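Local structure of farnesyltransferase, putative (Trypanosoma cruzi, 3WCA) at residues M328-T331 / Y332-L336; R113-H116 / V117-Y121. The protein probably catalyses the magnesium-dependent condensation of two farnesyl diphosphate molecules to squalene, an early step of sterol biosynthesis that uses NADPH or NADH. The protein carries 1 engineered substitution. One frame throughout, in Å; residues are numbered along the deposited sequence.

Contact 1 (M328-T331 / Y332-L336); sequences MLKT and YTLRL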
loop_
_atom_site.group_PDB
_atom_site.type_symbol
_atom_site.label_atom_id
_atom_site.label_comp_id
_atom_site.label_asym_id
_atom_site.label_seq_id
_atom_site.Cartn_x
_atom_site.Cartn_y
_atom_site.Cartn_z
ATOM N N MET A 328 8.819 -12.077 -14.112
ATOM C CA MET A 328 9.584 -11.161 -13.267
ATOM C C MET A 328 9.320 -11.453 -11.783
ATOM O O MET A 328 10.224 -11.349 -10.961
ATOM C CB MET A 328 9.251 -9.703 -13.577
ATOM C CG MET A 328 9.898 -9.195 -14.859
ATOM S SD MET A 328 9.725 -7.413 -15.050
ATOM C CE MET A 328 8.049 -7.338 -15.639
ATOM N N LEU A 329 8.088 -11.824 -11.445
ATOM C CA LEU A 329 7.749 -12.146 -10.058
ATOM C C LEU A 329 8.447 -13.448 -9.665
ATOM O O LEU A 329 8.916 -13.602 -8.535
ATOM C CB LEU A 329 6.236 -12.317 -9.880
ATOM C CG LEU A 329 5.333 -11.084 -9.967
ATOM C CD1 LEU A 329 3.867 -11.509 -9.866
ATOM C CD2 LEU A 329 5.679 -10.110 -8.850
ATOM N N LYS A 330 8.508 -14.386 -10.603
ATOM C CA LYS A 330 9.175 -15.651 -10.339
ATOM C C LYS A 330 10.653 -15.354 -10.094
ATOM O O LYS A 330 11.252 -15.834 -9.124
ATOM C CB LYS A 330 9.025 -16.598 -11.529
ATOM C CG LYS A 330 9.535 -18.005 -11.242
ATOM C CD LYS A 330 9.712 -18.812 -12.510
ATOM C CE LYS A 330 8.693 -19.921 -12.582
ATOM N NZ LYS A 330 7.325 -19.366 -12.401
ATOM N N THR A 331 11.234 -14.547 -10.977
ATOM C CA THR A 331 12.636 -14.167 -10.857
ATOM C C THR A 331 12.964 -13.560 -9.495
ATOM O O THR A 331 13.944 -13.946 -8.860
ATOM C CB THR A 331 13.045 -13.140 -11.932
ATOM O OG1 THR A 331 13.015 -13.758 -13.225
ATOM C CG2 THR A 331 14.445 -12.623 -11.660
ATOM N N TYR A 332 12.163 -12.593 -9.061
ATOM C CA TYR A 332 12.397 -11.961 -7.774
ATOM C C TYR A 332 12.116 -12.920 -6.626
ATOM O O TYR A 332 12.825 -12.925 -5.627
ATOM C CB TYR A 332 11.551 -10.700 -7.643
ATOM C CG TYR A 332 12.126 -9.544 -8.426
ATOM C CD1 TYR A 332 13.377 -9.022 -8.109
ATOM C CD2 TYR A 332 11.441 -9.004 -9.517
ATOM C CE1 TYR A 332 13.939 -7.988 -8.855
ATOM C CE2 TYR A 332 11.992 -7.974 -10.275
ATOM C CZ TYR A 332 13.234 -7.470 -9.943
ATOM O OH TYR A 332 13.772 -6.440 -10.684
ATOM N N THR A 333 11.082 -13.738 -6.769
ATOM C CA THR A 333 10.754 -14.703 -5.734
ATOM C C THR A 333 11.934 -15.653 -5.568
ATOM O O THR A 333 12.285 -16.027 -4.449
ATOM C CB THR A 333 9.517 -15.537 -6.106
ATOM O OG1 THR A 333 8.385 -14.673 -6.272
ATOM C CG2 THR A 333 9.231 -16.569 -5.010
ATOM N N LEU A 334 12.538 -16.048 -6.684
ATOM C CA LEU A 334 13.680 -16.957 -6.638
ATOM C C LEU A 334 14.916 -16.278 -6.047
ATOM O O LEU A 334 15.776 -16.947 -5.474
ATOM C CB LEU A 334 14.005 -17.500 -8.040
ATOM C CG LEU A 334 13.013 -18.471 -8.696
ATOM C CD1 LEU A 334 13.464 -18.812 -10.113
ATOM C CD2 LEU A 334 12.920 -19.734 -7.864
ATOM N N ARG A 335 15.013 -14.957 -6.193
ATOM C CA ARG A 335 16.148 -14.223 -5.638
ATOM C C ARG A 335 16.014 -14.151 -4.122
ATOM O O ARG A 335 17.012 -14.175 -3.397
ATOM C CB ARG A 335 16.228 -12.791 -6.189
ATOM C CG ARG A 335 17.005 -12.646 -7.489
ATOM C CD ARG A 335 18.453 -13.124 -7.351
ATOM N NE ARG A 335 19.282 -12.237 -6.535
ATOM C CZ ARG A 335 20.580 -12.420 -6.312
ATOM N NH1 ARG A 335 21.205 -13.464 -6.840
ATOM N NH2 ARG A 335 21.263 -11.550 -5.580
ATOM N N LEU A 336 14.776 -14.037 -3.655
ATOM C CA LEU A 336 14.504 -13.953 -2.236
ATOM C C LEU A 336 14.964 -15.264 -1.596
ATOM O O LEU A 336 15.763 -15.261 -0.663
ATOM C CB LEU A 336 12.999 -13.711 -2.011
ATOM C CG LEU A 336 12.479 -13.357 -0.611
ATOM C CD1 LEU A 336 11.107 -12.667 -0.701
ATOM C CD2 LEU A 336 12.381 -14.613 0.225
#
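Met328 O accepts the backbone N-H of Tyr332 at 3.0 Å. The ring of Tyr332 meets the same oxygen obliquely, with CD2 3.0 Å from Met328 O. With CG beside the backbone N (chi1 -77°), the ring lies against the previous turn. Leu329 O is gripped twice by one residue. Thr333 N reaches it at 2.8 Å and Thr333 OG1 at 2.6 Å, from opposite faces of the carbonyl plane. The hydroxyl sits 38° out of that plane. This is a common way for a helical threonine to satisfy its hydroxyl, by returning it to the carbonyl four residues earlier. Lys330 O takes Leu334 N at 2.8 Å. The two side chains run side by side in the same direction, with Lys330 CG 4.2 Å from Leu334 CD1. The lysine chain then bends, and its NZ bonds to Gln365 OE1. Thr331 O receives a weak bond from Arg335 N, with an N-H...O angle of 134°. The Thr331 OG1 turns back to Gln327 O. The segment is a regular stretch of helix 322-338. Thr333 and Leu334 pack on helix 347-362. Leu329, Tyr332 and Thr333 meet helix 274-294, and Met328 and Tyr332 touch helix 309-318.

Contact 2 (R113-H116 / V117-Y121); sequences RYTH and VTRAY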
loop_
_atom_site.group_PDB
_atom_site.type_symbol
_atom_site.label_atom_id
_atom_site.label_comp_id
_atom_site.label_asym_id
_atom_site.label_seq_id
_atom_site.Cartn_x
_atom_site.Cartn_y
_atom_site.Cartn_z
ATOM N N ARG A 113 -6.366 23.857 -0.125
ATOM C CA ARG A 113 -6.982 24.096 -1.421
ATOM C C ARG A 113 -7.757 22.850 -1.827
ATOM O O ARG A 113 -7.848 22.516 -3.007
ATOM C CB ARG A 113 -5.911 24.416 -2.466
ATOM C CG ARG A 113 -5.149 25.701 -2.185
ATOM C CD ARG A 113 -4.081 25.960 -3.239
ATOM N NE ARG A 113 -4.634 26.274 -4.556
ATOM C CZ ARG A 113 -3.917 26.292 -5.675
ATOM N NH1 ARG A 113 -2.621 26.012 -5.635
ATOM N NH2 ARG A 113 -4.490 26.593 -6.834
ATOM N N TYR A 114 -8.325 22.178 -0.832
ATOM C CA TYR A 114 -9.090 20.954 -1.047
ATOM C C TYR A 114 -10.305 21.165 -1.950
ATOM O O TYR A 114 -10.963 20.206 -2.357
ATOM C CB TYR A 114 -9.541 20.392 0.302
ATOM C CG TYR A 114 -10.015 18.956 0.253
ATOM C CD1 TYR A 114 -9.107 17.905 0.097
ATOM C CD2 TYR A 114 -11.367 18.644 0.390
ATOM C CE1 TYR A 114 -9.534 16.581 0.085
ATOM C CE2 TYR A 114 -11.805 17.324 0.378
ATOM C CZ TYR A 114 -10.882 16.298 0.230
ATOM O OH TYR A 114 -11.304 14.995 0.249
ATOM N N THR A 115 -10.598 22.420 -2.269
ATOM C CA THR A 115 -11.736 22.727 -3.124
ATOM C C THR A 115 -11.599 22.102 -4.509
ATOM O O THR A 115 -12.572 21.599 -5.075
ATOM C CB THR A 115 -11.900 24.242 -3.313
ATOM O OG1 THR A 115 -11.876 24.889 -2.038
ATOM C CG2 THR A 115 -13.217 24.548 -4.000
ATOM N N HIS A 116 -10.391 22.137 -5.061
ATOM C CA HIS A 116 -10.174 21.586 -6.395
ATOM C C HIS A 116 -10.541 20.121 -6.497
ATOM O O HIS A 116 -11.027 19.671 -7.527
ATOM C CB HIS A 116 -8.723 21.771 -6.828
ATOM C CG HIS A 116 -8.315 23.202 -6.962
ATOM N ND1 HIS A 116 -7.546 23.847 -6.018
ATOM C CD2 HIS A 116 -8.584 24.118 -7.921
ATOM C CE1 HIS A 116 -7.359 25.102 -6.389
ATOM N NE2 HIS A 116 -7.979 25.292 -7.541
ATOM N N VAL A 117 -10.307 19.382 -5.420
ATOM C CA VAL A 117 -10.608 17.959 -5.391
ATOM C C VAL A 117 -12.110 17.705 -5.365
ATOM O O VAL A 117 -12.616 16.857 -6.096
ATOM C CB VAL A 117 -9.976 17.279 -4.150
ATOM C CG1 VAL A 117 -10.165 15.777 -4.237
ATOM C CG2 VAL A 117 -8.511 17.629 -4.056
ATOM N N THR A 118 -12.825 18.430 -4.512
ATOM C CA THR A 118 -14.270 18.242 -4.423
ATOM C C THR A 118 -14.955 18.678 -5.710
ATOM O O THR A 118 -15.935 18.063 -6.132
ATOM C CB THR A 118 -14.865 19.005 -3.237
ATOM O OG1 THR A 118 -14.519 20.391 -3.336
ATOM C CG2 THR A 118 -14.334 18.438 -1.929
ATOM N N ARG A 119 -14.445 19.730 -6.344
ATOM C CA ARG A 119 -15.044 20.183 -7.602
ATOM C C ARG A 119 -14.883 19.078 -8.633
ATOM O O ARG A 119 -15.851 18.644 -9.250
ATOM C CB ARG A 119 -14.358 21.440 -8.133
ATOM C CG ARG A 119 -14.461 22.653 -7.248
ATOM C CD ARG A 119 -14.100 23.887 -8.047
ATOM N NE ARG A 119 -13.859 25.045 -7.198
ATOM C CZ ARG A 119 -14.016 26.301 -7.600
ATOM N NH1 ARG A 119 -14.422 26.559 -8.840
ATOM N NH2 ARG A 119 -13.757 27.299 -6.768
ATOM N N ALA A 120 -13.642 18.640 -8.817
ATOM C CA ALA A 120 -13.336 17.576 -9.763
ATOM C C ALA A 120 -14.206 16.371 -9.434
ATOM O O ALA A 120 -14.699 15.676 -10.323
ATOM C CB ALA A 120 -11.868 17.202 -9.658
ATOM N N TYR A 121 -14.392 16.137 -8.142
ATOM C CA TYR A 121 -15.201 15.022 -7.670
ATOM C C TYR A 121 -16.638 15.135 -8.175
ATOM O O TYR A 121 -17.211 14.158 -8.658
ATOM C CB TYR A 121 -15.201 15.006 -6.140
ATOM C CG TYR A 121 -16.091 13.958 -5.514
ATOM C CD1 TYR A 121 -15.605 12.682 -5.224
ATOM C CD2 TYR A 121 -17.419 14.248 -5.192
ATOM C CE1 TYR A 121 -16.420 11.720 -4.624
ATOM C CE2 TYR A 121 -18.242 13.295 -4.595
ATOM C CZ TYR A 121 -17.737 12.035 -4.312
ATOM O OH TYR A 121 -18.541 11.093 -3.718
#
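Thr115 O holds two donors. Arg119 N lies 2.9 Å from Thr115 O, with an N-H...O angle of 161°. Thr118 OG1 reaches the same Thr115 O, also at 2.9 Å, but well off the carbonyl direction, at a C=O...O angle of 115°. The Thr118 hydroxyl stands between its own backbone N and carbonyl carbon (chi1 56°), which places the methyl CG2 against Tyr114. That methyl of Thr118 meets the Tyr114 ring obliquely, 3.6 Å from CE2. Val117 CB lies over one face of the same ring, offset toward its rim. The Thr115 methyl CG2 comes to the edge of the Arg119 guanidinium, 3.3 Å from NE and near its plane. The arginine is extended from CG to NE and crosses the threonine side chain at a slant. Its NE is buried without a hydrogen-bond partner in the model; a long, weak ion pair links it to Asp27. Ala120 N bonds to His116 O at 3.1 Å. Farther back, His116 ND1 donates a weak bond to Arg113 O, which also accepts His116 N at 3.3 Å.

Neighbours pack against the two rings. His116 stacks on Phe30 of helix 26-38, while Tyr114 meets Trp97 with planes nearly perpendicular and packs on Val63 and Ala66 of helix 51-72. Val117 and Ala120 touch Ile59 of that helix. The contact covers most of the short helix 115-122, soon after helix 105-112 ends, in the all-helical squalene/phytoene synthase fold.

How the contacts relate
Contact 1 and contact 2 are separate local contacts along helices, on opposite sides of the chain's centre. Their centres are 41 Å apart, their nearest atoms about 31 Å, and they do not touch. Contact 2 comes first in the sequence. Neither touches the bound substrate analogue or the magnesium. The side chain of Leu329 in contact 1 is about 13 Å from the bound farnesyl thiodiphosphate. The side chain of Tyr114 in contact 2 is about 11 Å from that of Asp68, a magnesium ligand with Glu71 and Asp72. Contact 2 packs on helix 51-72, which carries these three acids. Contact 1 lies away from the annotated sites.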